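Long-range contacts in DegV family protein (Streptococcus agalactiae, PDB 3LUP), which binds a long-chain fatty acid, here elaidic acid, and may take part in lipid transport or fatty acid metabolism: residues D119-L130 / I151-G160; L214-T225 / Q245-L255. One frame throughout, in Å; residues are numbered along the deposited sequence.

Contact 1. Residues D119-L130 / I151-G160. With ELA (Elaidic acid), chain B.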
loop_
_atom_site.group_PDB
_atom_site.type_symbol
_atom_site.label_atom_id
_atom_site.label_comp_id
_atom_site.label_asym_id
_atom_site.label_seq_id
_atom_site.Cartn_x
_atom_site.Cartn_y
_atom_site.Cartn_z
ATOM N N ASP A 119 -8.746 -8.066 -4.740
ATOM C CA ASP A 119 -7.334 -7.751 -4.825
ATOM C C ASP A 119 -7.192 -6.244 -4.982
ATOM O O ASP A 119 -7.661 -5.654 -5.961
ATOM C CB ASP A 119 -6.678 -8.504 -5.986
ATOM C CG ASP A 119 -5.192 -8.165 -6.158
ATOM O OD1 ASP A 119 -4.553 -7.617 -5.222
ATOM O OD2 ASP A 119 -4.664 -8.467 -7.252
ATOM N N THR A 120 -6.544 -5.620 -4.008
ATOM C CA THR A 120 -6.437 -4.169 -4.007
ATOM C C THR A 120 -5.415 -3.699 -5.009
ATOM O O THR A 120 -5.499 -2.573 -5.464
ATOM C CB THR A 120 -6.086 -3.602 -2.630
ATOM O OG1 THR A 120 -4.762 -4.022 -2.261
ATOM C CG2 THR A 120 -7.097 -4.070 -1.594
ATOM N N LYS A 121 -4.448 -4.553 -5.342
ATOM C CA LYS A 121 -3.402 -4.228 -6.325
ATOM C C LYS A 121 -2.561 -3.018 -5.927
ATOM O O LYS A 121 -1.855 -2.422 -6.751
ATOM C CB LYS A 121 -3.994 -4.018 -7.712
ATOM C CG LYS A 121 -4.704 -5.236 -8.277
ATOM C CD LYS A 121 -5.146 -4.919 -9.678
ATOM C CE LYS A 121 -5.976 -6.018 -10.272
ATOM N NZ LYS A 121 -6.540 -5.500 -11.552
ATOM N N ILE A 122 -2.630 -2.660 -4.652
ATOM C CA ILE A 122 -1.888 -1.512 -4.152
ATOM C C ILE A 122 -1.509 -1.700 -2.680
ATOM O O ILE A 122 -1.625 -2.806 -2.138
ATOM C CB ILE A 122 -2.641 -0.179 -4.455
ATOM C CG1 ILE A 122 -1.663 0.997 -4.486
ATOM C CG2 ILE A 122 -3.899 0.009 -3.580
ATOM C CD1 ILE A 122 -0.729 0.956 -5.726
ATOM N N THR A 123 -1.015 -0.643 -2.057
ATOM C CA THR A 123 -0.683 -0.681 -0.647
ATOM C C THR A 123 -0.522 0.749 -0.163
ATOM O O THR A 123 -0.888 1.671 -0.872
ATOM C CB THR A 123 0.576 -1.573 -0.371
ATOM O OG1 THR A 123 0.715 -1.784 1.035
ATOM C CG2 THR A 123 1.856 -0.956 -0.933
ATOM N N SER A 124 0.009 0.943 1.037
ATOM C CA SER A 124 0.210 2.289 1.573
ATOM C C SER A 124 -1.116 3.073 1.530
ATOM O O SER A 124 -2.162 2.521 1.903
ATOM C CB SER A 124 1.336 3.004 0.811
ATOM O OG SER A 124 1.550 4.311 1.310
ATOM N N ALA A 125 -1.078 4.315 1.036
ATOM C CA ALA A 125 -2.173 5.274 1.214
ATOM C C ALA A 125 -3.438 5.017 0.380
ATOM O O ALA A 125 -4.557 5.220 0.880
ATOM C CB ALA A 125 -1.670 6.688 1.011
ATOM N N PRO A 126 -3.278 4.604 -0.900
ATOM C CA PRO A 126 -4.457 4.186 -1.660
ATOM C C PRO A 126 -5.234 3.059 -0.986
ATOM O O PRO A 126 -6.468 3.077 -0.997
ATOM C CB PRO A 126 -3.849 3.720 -2.989
ATOM C CG PRO A 126 -2.729 4.645 -3.193
ATOM C CD PRO A 126 -2.118 4.774 -1.802
ATOM N N GLN A 127 -4.511 2.103 -0.405
ATOM C CA GLN A 127 -5.124 1.013 0.335
ATOM C C GLN A 127 -5.981 1.573 1.475
ATOM O O GLN A 127 -7.144 1.187 1.630
ATOM C CB GLN A 127 -4.049 0.080 0.892
ATOM C CG GLN A 127 -4.451 -1.407 0.996
ATOM C CD GLN A 127 -3.456 -2.221 1.812
ATOM O OE1 GLN A 127 -2.246 -2.008 1.742
ATOM N NE2 GLN A 127 -3.960 -3.150 2.596
ATOM N N GLY A 128 -5.415 2.510 2.237
ATOM C CA GLY A 128 -6.058 3.058 3.417
ATOM C C GLY A 128 -7.263 3.856 3.012
ATOM O O GLY A 128 -8.314 3.796 3.657
ATOM N N ASN A 129 -7.111 4.600 1.924
ATOM C CA ASN A 129 -8.227 5.318 1.310
ATOM C C ASN A 129 -9.379 4.399 0.908
ATOM O O ASN A 129 -10.524 4.766 1.078
ATOM C CB ASN A 129 -7.753 6.101 0.090
ATOM C CG ASN A 129 -6.906 7.330 0.453
ATOM O OD1 ASN A 129 -6.288 7.927 -0.430
ATOM N ND2 ASN A 129 -6.891 7.719 1.735
ATOM N N LEU A 130 -9.073 3.203 0.400
ATOM C CA LEU A 130 -10.117 2.227 0.079
ATOM C C LEU A 130 -10.939 1.839 1.295
ATOM O O LEU A 130 -12.158 1.740 1.226
ATOM C CB LEU A 130 -9.539 0.973 -0.576
ATOM C CG LEU A 130 -9.086 1.146 -2.028
ATOM C CD1 LEU A 130 -8.363 -0.115 -2.496
ATOM C CD2 LEU A 130 -10.237 1.512 -2.958
ATOM N N ILE A 151 -15.820 -0.296 -4.879
ATOM C CA ILE A 151 -14.437 -0.436 -4.492
ATOM C C ILE A 151 -13.590 -1.095 -5.588
ATOM O O ILE A 151 -12.484 -0.638 -5.855
ATOM C CB ILE A 151 -14.285 -1.145 -3.140
ATOM C CG1 ILE A 151 -14.823 -0.262 -2.001
ATOM C CG2 ILE A 151 -12.826 -1.505 -2.891
ATOM C CD1 ILE A 151 -13.921 0.902 -1.601
ATOM N N GLN A 152 -14.109 -2.133 -6.243
ATOM C CA GLN A 152 -13.408 -2.773 -7.371
ATOM C C GLN A 152 -13.100 -1.833 -8.530
ATOM O O GLN A 152 -11.981 -1.851 -9.073
ATOM C CB GLN A 152 -14.160 -4.004 -7.872
ATOM C CG GLN A 152 -13.549 -5.308 -7.368
ATOM C CD GLN A 152 -14.564 -6.444 -7.227
ATOM O OE1 GLN A 152 -15.705 -6.357 -7.717
ATOM N NE2 GLN A 152 -14.148 -7.526 -6.547
ATOM N N SER A 153 -14.082 -1.015 -8.903
ATOM C CA SER A 153 -13.870 0.008 -9.926
ATOM C C SER A 153 -12.903 1.098 -9.442
ATOM O O SER A 153 -12.178 1.680 -10.246
ATOM C CB SER A 153 -15.197 0.610 -10.418
ATOM O OG SER A 153 -15.764 1.492 -9.467
ATOM N N GLN A 154 -12.893 1.361 -8.134
ATOM C CA GLN A 154 -11.923 2.286 -7.539
ATOM C C GLN A 154 -10.528 1.699 -7.558
ATOM O O GLN A 154 -9.554 2.401 -7.831
ATOM C CB GLN A 154 -12.297 2.637 -6.104
ATOM C CG GLN A 154 -13.230 3.817 -5.992
ATOM C CD GLN A 154 -13.490 4.176 -4.555
ATOM O OE1 GLN A 154 -12.763 3.754 -3.651
ATOM N NE2 GLN A 154 -14.536 4.957 -4.328
ATOM N N ILE A 155 -10.438 0.410 -7.261
ATOM C CA ILE A 155 -9.183 -0.319 -7.386
ATOM C C ILE A 155 -8.603 -0.167 -8.795
ATOM O O ILE A 155 -7.408 -0.162 -8.957
ATOM C CB ILE A 155 -9.378 -1.806 -7.010
ATOM C CG1 ILE A 155 -9.435 -1.938 -5.493
ATOM C CG2 ILE A 155 -8.285 -2.702 -7.622
ATOM C CD1 ILE A 155 -10.294 -3.069 -4.999
ATOM N N GLU A 156 -9.462 -0.010 -9.802
ATOM C CA GLU A 156 -9.036 0.181 -11.196
ATOM C C GLU A 156 -8.447 1.550 -11.534
ATOM O O GLU A 156 -7.711 1.682 -12.512
ATOM C CB GLU A 156 -10.203 -0.098 -12.145
ATOM C CG GLU A 156 -10.793 -1.495 -12.010
ATOM C CD GLU A 156 -9.767 -2.591 -12.229
ATOM O OE1 GLU A 156 -9.515 -2.941 -13.404
ATOM O OE2 GLU A 156 -9.224 -3.111 -11.234
ATOM N N LYS A 157 -8.781 2.577 -10.764
ATOM C CA LYS A 157 -8.312 3.915 -11.087
ATOM C C LYS A 157 -7.112 4.305 -10.248
ATOM O O LYS A 157 -6.382 5.210 -10.615
ATOM C CB LYS A 157 -9.425 4.956 -10.954
ATOM C CG LYS A 157 -10.756 4.623 -11.648
ATOM C CD LYS A 157 -10.649 4.378 -13.153
ATOM C CE LYS A 157 -10.659 5.664 -13.949
ATOM N NZ LYS A 157 -10.586 5.415 -15.428
ATOM N N ILE A 158 -6.910 3.603 -9.133
ATOM C CA ILE A 158 -5.746 3.800 -8.275
ATOM C C ILE A 158 -4.450 3.608 -9.070
ATOM O O ILE A 158 -4.375 2.769 -9.968
ATOM C CB ILE A 158 -5.789 2.860 -7.049
ATOM C CG1 ILE A 158 -6.814 3.357 -6.034
ATOM C CG2 ILE A 158 -4.436 2.774 -6.354
ATOM C CD1 ILE A 158 -7.373 2.278 -5.165
ATOM N N GLU A 159 -3.442 4.408 -8.751
ATOM C CA GLU A 159 -2.149 4.345 -9.405
ATOM C C GLU A 159 -1.102 4.527 -8.335
ATOM O O GLU A 159 -1.332 5.253 -7.363
ATOM C CB GLU A 159 -1.999 5.487 -10.417
ATOM C CG GLU A 159 -3.031 5.498 -11.567
ATOM C CD GLU A 159 -2.881 4.327 -12.565
ATOM O OE1 GLU A 159 -1.746 3.804 -12.772
ATOM O OE2 GLU A 159 -3.918 3.943 -13.152
ATOM N N GLY A 160 0.052 3.894 -8.515
ATOM C CA GLY A 160 1.152 4.025 -7.578
ATOM C C GLY A 160 2.463 4.051 -8.330
ATOM O O GLY A 160 2.844 3.059 -8.945
HETATM C CA ELA B . 5.474 -11.505 1.814
HETATM C C ELA B . 6.463 -12.674 1.875
HETATM O O ELA B . 7.719 -12.515 1.893
HETATM C C3 ELA B . 5.539 -10.575 3.023
HETATM C C4 ELA B . 4.344 -9.628 3.056
HETATM C C5 ELA B . 4.760 -8.144 3.086
HETATM C C6 ELA B . 5.022 -7.602 1.674
HETATM C C7 ELA B . 5.783 -6.287 1.562
HETATM C C8 ELA B . 6.007 -5.937 0.085
HETATM C C9 ELA B . 5.925 -4.436 -0.155
HETATM C C10 ELA B . 6.362 -3.820 -1.431
HETATM C C11 ELA B . 6.793 -2.367 -1.452
HETATM C C12 ELA B . 6.136 -1.574 -2.573
HETATM C C13 ELA B . 5.130 -0.548 -2.078
HETATM C C14 ELA B . 5.035 0.680 -2.973
HETATM C C15 ELA B . 4.075 1.707 -2.356
HETATM C C16 ELA B . 3.660 2.824 -3.315
HETATM C C17 ELA B . 2.157 2.798 -3.574
HETATM C C18 ELA B . 1.561 4.195 -3.692
HETATM O OXT ELA B . 6.011 -13.843 1.887
#
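L130 and I158 meet tip to tip between helix 124-138 and the turn that carries helix 144-155 into strand 159-163. From L130 CB, with chi1 at -74°, the chain sets CG anti to the carbonyl carbon, and L130 CG comes to 3.7 Å from I158 CD1. Beyond it the two methyls part. L130 CD1 goes to I155, 3.7 Å from I155 CG1, and the two side chains cross at about a right angle. L130 CD2 slips alongside Q154, 3.4 Å from Q154 OE1, an oxygen already hydrogen-bonded to N133, and lies 4.0 Å from I151 CD1.

The CG2 branch of I158 packs on the start of helix 124-138 and the loop before it: I158 CG2 is 3.5 Å from P126 CB and also touches I122. Past I122 comes the fatty acid pocket: G160 CA is 3.9 Å from C18 of elaidic acid, and T123 CG2 packs on its C13.

No hydrogen bond spans the two segments. The one charged pair is a long salt bridge, K121 NZ to E156 OE2 at 3.6 Å, and K121 NZ also hydrogen-bonds E197 O. Cohesion therefore comes mainly from aliphatic packing, which continues through I122 and G160 to the ligand's hydrocarbon tail.

Contact 2. Residues L214-T225 / Q245-L255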
loop_
_atom_site.group_PDB
_atom_site.type_symbol
_atom_site.label_atom_id
_atom_site.label_comp_id
_atom_site.label_asym_id
_atom_site.label_seq_id
_atom_site.Cartn_x
_atom_site.Cartn_y
_atom_site.Cartn_z
ATOM N N LEU A 214 11.907 13.182 -10.783
ATOM C CA LEU A 214 10.888 13.813 -9.956
ATOM C C LEU A 214 9.948 14.641 -10.806
ATOM O O LEU A 214 8.735 14.619 -10.577
ATOM C CB LEU A 214 11.508 14.682 -8.857
ATOM C CG LEU A 214 12.364 13.964 -7.818
ATOM C CD1 LEU A 214 13.050 14.936 -6.891
ATOM C CD2 LEU A 214 11.535 12.961 -7.041
ATOM N N LYS A 215 10.513 15.364 -11.780
ATOM C CA LYS A 215 9.737 16.182 -12.704
ATOM C C LYS A 215 8.788 15.295 -13.495
ATOM O O LYS A 215 7.591 15.597 -13.625
ATOM C CB LYS A 215 10.648 16.953 -13.661
ATOM C CG LYS A 215 11.436 18.109 -13.023
ATOM C CD LYS A 215 11.766 19.208 -14.035
ATOM C CE LYS A 215 12.982 18.853 -14.895
ATOM N NZ LYS A 215 12.872 19.454 -16.260
ATOM N N ARG A 216 9.322 14.181 -13.991
ATOM C CA ARG A 216 8.520 13.168 -14.658
ATOM C C ARG A 216 7.373 12.607 -13.783
ATOM O O ARG A 216 6.277 12.391 -14.280
ATOM C CB ARG A 216 9.422 12.058 -15.196
ATOM C CG ARG A 216 8.755 11.139 -16.194
ATOM C CD ARG A 216 8.586 11.758 -17.613
ATOM N NE ARG A 216 7.561 10.994 -18.328
ATOM C CZ ARG A 216 6.262 11.301 -18.354
ATOM N NH1 ARG A 216 5.811 12.394 -17.743
ATOM N NH2 ARG A 216 5.405 10.523 -19.004
ATOM N N LEU A 217 7.609 12.391 -12.490
ATOM C CA LEU A 217 6.532 11.996 -11.572
ATOM C C LEU A 217 5.373 13.012 -11.527
ATOM O O LEU A 217 4.197 12.634 -11.645
ATOM C CB LEU A 217 7.070 11.774 -10.153
ATOM C CG LEU A 217 7.844 10.495 -9.815
ATOM C CD1 LEU A 217 8.344 10.612 -8.399
ATOM C CD2 LEU A 217 7.002 9.214 -9.994
ATOM N N ALA A 218 5.715 14.292 -11.361
ATOM C CA ALA A 218 4.718 15.368 -11.385
ATOM C C ALA A 218 3.921 15.383 -12.682
ATOM O O ALA A 218 2.708 15.546 -12.653
ATOM C CB ALA A 218 5.354 16.701 -11.153
ATOM N N GLU A 219 4.585 15.192 -13.817
ATOM C CA GLU A 219 3.872 15.132 -15.094
ATOM C C GLU A 219 2.914 13.944 -15.163
ATOM O O GLU A 219 1.804 14.062 -15.703
ATOM C CB GLU A 219 4.847 15.110 -16.264
ATOM C CG GLU A 219 5.483 16.466 -16.546
ATOM C CD GLU A 219 6.770 16.360 -17.351
ATOM O OE1 GLU A 219 6.981 15.318 -18.020
ATOM O OE2 GLU A 219 7.580 17.319 -17.314
ATOM N N ILE A 220 3.337 12.822 -14.586
ATOM C CA ILE A 220 2.553 11.591 -14.602
ATOM C C ILE A 220 1.285 11.743 -13.777
ATOM O O ILE A 220 0.217 11.298 -14.197
ATOM C CB ILE A 220 3.373 10.383 -14.114
ATOM C CG1 ILE A 220 4.439 10.010 -15.149
ATOM C CG2 ILE A 220 2.476 9.192 -13.905
ATOM C CD1 ILE A 220 5.414 8.950 -14.702
ATOM N N VAL A 221 1.404 12.377 -12.612
ATOM C CA VAL A 221 0.238 12.708 -11.776
ATOM C C VAL A 221 -0.817 13.499 -12.566
ATOM O O VAL A 221 -2.021 13.253 -12.437
ATOM C CB VAL A 221 0.633 13.553 -10.534
ATOM C CG1 VAL A 221 -0.602 13.999 -9.770
ATOM C CG2 VAL A 221 1.548 12.786 -9.615
ATOM N N LYS A 222 -0.347 14.434 -13.391
ATOM C CA LYS A 222 -1.231 15.319 -14.116
ATOM C C LYS A 222 -1.997 14.534 -15.168
ATOM O O LYS A 222 -3.184 14.816 -15.423
ATOM C CB LYS A 222 -0.440 16.457 -14.758
ATOM C CG LYS A 222 -1.265 17.693 -15.112
ATOM C CD LYS A 222 -0.365 18.843 -15.589
ATOM C CE LYS A 222 -1.080 20.220 -15.459
ATOM N NZ LYS A 222 -0.267 21.385 -15.974
ATOM N N GLU A 223 -1.312 13.551 -15.765
ATOM C CA GLU A 223 -1.916 12.669 -16.761
ATOM C C GLU A 223 -2.938 11.763 -16.115
ATOM O O GLU A 223 -4.092 11.684 -16.556
ATOM C CB GLU A 223 -0.864 11.800 -17.425
ATOM C CG GLU A 223 0.040 12.548 -18.376
ATOM C CD GLU A 223 0.844 11.603 -19.262
ATOM O OE1 GLU A 223 0.677 10.357 -19.118
ATOM O OE2 GLU A 223 1.630 12.115 -20.103
HETATM N N MSE A 224 -2.494 11.087 -15.058
HETATM C CA MSE A 224 -3.295 10.094 -14.370
HETATM C C MSE A 224 -4.586 10.654 -13.764
HETATM O O MSE A 224 -5.600 9.954 -13.718
HETATM C CB MSE A 224 -2.439 9.388 -13.308
HETATM C CG MSE A 224 -1.218 8.696 -13.907
HETATM SE SE MSE A 224 -1.634 7.110 -15.011
HETATM C CE MSE A 224 -0.656 7.579 -16.638
ATOM N N THR A 225 -4.547 11.908 -13.310
ATOM C CA THR A 225 -5.674 12.508 -12.594
ATOM C C THR A 225 -6.606 13.295 -13.494
ATOM O O THR A 225 -7.561 13.914 -13.025
ATOM C CB THR A 225 -5.204 13.407 -11.430
ATOM O OG1 THR A 225 -4.410 14.487 -11.942
ATOM C CG2 THR A 225 -4.393 12.606 -10.437
ATOM N N GLN A 245 10.040 18.538 -2.790
ATOM C CA GLN A 245 10.302 18.844 -4.185
ATOM C C GLN A 245 9.111 18.458 -5.053
ATOM O O GLN A 245 8.550 19.302 -5.748
ATOM C CB GLN A 245 11.566 18.117 -4.650
ATOM C CG GLN A 245 11.761 18.060 -6.158
ATOM C CD GLN A 245 12.023 19.411 -6.786
ATOM O OE1 GLN A 245 12.247 20.403 -6.102
ATOM N NE2 GLN A 245 12.000 19.451 -8.105
ATOM N N LEU A 246 8.722 17.183 -5.002
ATOM C CA LEU A 246 7.594 16.702 -5.786
ATOM C C LEU A 246 6.320 17.453 -5.424
ATOM O O LEU A 246 5.509 17.755 -6.299
ATOM C CB LEU A 246 7.403 15.200 -5.602
ATOM C CG LEU A 246 6.266 14.508 -6.369
ATOM C CD1 LEU A 246 6.172 14.850 -7.891
ATOM C CD2 LEU A 246 6.361 12.991 -6.123
ATOM N N TYR A 247 6.162 17.763 -4.138
ATOM C CA TYR A 247 5.029 18.546 -3.649
ATOM C C TYR A 247 4.954 19.888 -4.347
ATOM O O TYR A 247 3.875 20.309 -4.781
ATOM C CB TYR A 247 5.138 18.767 -2.142
ATOM C CG TYR A 247 3.971 19.508 -1.531
ATOM C CD1 TYR A 247 2.854 18.817 -1.046
ATOM C CD2 TYR A 247 3.989 20.897 -1.413
ATOM C CE1 TYR A 247 1.787 19.490 -0.479
ATOM C CE2 TYR A 247 2.929 21.578 -0.836
ATOM C CZ TYR A 247 1.838 20.867 -0.373
ATOM O OH TYR A 247 0.789 21.551 0.184
ATOM N N ASN A 248 6.105 20.555 -4.438
ATOM C CA ASN A 248 6.204 21.849 -5.110
ATOM C C ASN A 248 5.932 21.737 -6.597
ATOM O O ASN A 248 5.188 22.541 -7.133
ATOM C CB ASN A 248 7.552 22.513 -4.843
ATOM C CG ASN A 248 7.749 22.854 -3.376
ATOM O OD1 ASN A 248 6.787 23.141 -2.654
ATOM N ND2 ASN A 248 8.998 22.813 -2.922
ATOM N N LEU A 249 6.503 20.726 -7.249
ATOM C CA LEU A 249 6.209 20.460 -8.652
ATOM C C LEU A 249 4.709 20.294 -8.891
ATOM O O LEU A 249 4.188 20.751 -9.902
ATOM C CB LEU A 249 6.945 19.213 -9.142
ATOM C CG LEU A 249 8.471 19.275 -9.257
ATOM C CD1 LEU A 249 9.070 17.854 -9.378
ATOM C CD2 LEU A 249 8.923 20.196 -10.404
ATOM N N LEU A 250 4.022 19.640 -7.955
ATOM C CA LEU A 250 2.580 19.439 -8.031
ATOM C C LEU A 250 1.793 20.662 -7.567
ATOM O O LEU A 250 0.670 20.890 -8.014
ATOM C CB LEU A 250 2.184 18.212 -7.224
ATOM C CG LEU A 250 2.611 16.887 -7.854
ATOM C CD1 LEU A 250 2.130 15.755 -6.990
ATOM C CD2 LEU A 250 2.048 16.748 -9.260
ATOM N N ALA A 251 2.391 21.442 -6.671
ATOM C CA ALA A 251 1.807 22.706 -6.245
ATOM C C ALA A 251 1.768 23.652 -7.436
ATOM O O ALA A 251 0.733 24.239 -7.739
ATOM C CB ALA A 251 2.613 23.314 -5.089
ATOM N N LYS A 252 2.902 23.769 -8.119
ATOM C CA LYS A 252 3.009 24.577 -9.330
ATOM C C LYS A 252 1.995 24.121 -10.378
ATOM O O LYS A 252 1.379 24.943 -11.039
ATOM C CB LYS A 252 4.434 24.550 -9.910
ATOM C CG LYS A 252 4.598 25.468 -11.110
ATOM C CD LYS A 252 6.014 25.546 -11.648
ATOM C CE LYS A 252 6.087 26.570 -12.775
ATOM N NZ LYS A 252 7.484 26.819 -13.236
ATOM N N ALA A 253 1.806 22.812 -10.516
ATOM C CA ALA A 253 0.936 22.300 -11.572
ATOM C C ALA A 253 -0.568 22.534 -11.298
ATOM O O ALA A 253 -1.406 22.285 -12.168
ATOM C CB ALA A 253 1.246 20.834 -11.861
ATOM N N GLY A 254 -0.896 23.041 -10.109
ATOM C CA GLY A 254 -2.284 23.292 -9.712
ATOM C C GLY A 254 -2.958 22.228 -8.849
ATOM O O GLY A 254 -4.165 22.299 -8.625
ATOM N N LEU A 255 -2.189 21.253 -8.350
ATOM C CA LEU A 255 -2.749 20.060 -7.685
ATOM C C LEU A 255 -2.568 20.008 -6.166
ATOM O O LEU A 255 -2.758 18.955 -5.560
ATOM C CB LEU A 255 -2.204 18.771 -8.328
ATOM C CG LEU A 255 -2.433 18.573 -9.834
ATOM C CD1 LEU A 255 -1.483 17.543 -10.382
ATOM C CD2 LEU A 255 -3.870 18.180 -10.142
#
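A218 faces L249 and L250 where two helices of the alpha/beta domain pack side by side on one face of the six-stranded mixed sheet. Helix 240-252 is the crossover of a beta-alpha-beta unit, linking the parallel neighbouring strands 230-236 and 259-263; helix 210-224 runs beside it, and the axes of segments 214-224 and 245-252 are inclined at 44° and come within 9.1 Å. The small A218 lets the backbones approach: A218 CB is 3.6 Å from L249 CB and also meets CD2 of L250 and CD1 of L246.

The larger side chains are set at different angles round it. L246, its CG anti to the backbone N (chi1 -179°), swings toward the partner helix; it crosses L217 at about a right angle, L246 CD2 lying 3.8 Å from L217 CD1. Deeper in, L217 rests on F161 and F279 and L246 on I234, so this pair packs down on the sheet. Farther along, V221 and L250 are again nearly perpendicular, with V221 CB 3.7 Å from L250 CD2. At the opposite end L214 meets Q245 obliquely, L214 CD1 against the aliphatic CG of Q245, while L249 CD1 lies against the L214 carbonyl.

Helix 240-252 finishes in a Schellman motif at G254, whose positive phi turns the chain and lets L255 fold back. There L255 and V221 slide past each other in opposite directions, CD1 of L255 3.7 Å from CG1 of V221. Next to L255, T225 hydrogen-bonds back to its own helix: T225 OG1 donates to V221 O at 2.7 Å, and T225 N reaches that same oxygen from the other face of the carbonyl plane.

Contact 1 lies near the middle of the chain, its centre about 8 Å from the chain's centre; contact 2 is farther out, about 20 Å from it and only partly buried. They share no helix or strand: contact 1 joins a helix to a helix-turn-strand segment, contact 2 two helices lying on the six-stranded mixed sheet to which that strand, 159-163, belongs. Both are mainly aliphatic, but only contact 1 reaches the ligand. Contact 2 buries L214, L217, A218, V221, L246 and L250, with L249 and L255 partly exposed and K215, K222, Q245 and A253 at the margin. The two meet where E159 CD packs against SE of selenomethionine M224, at 3.9 Å.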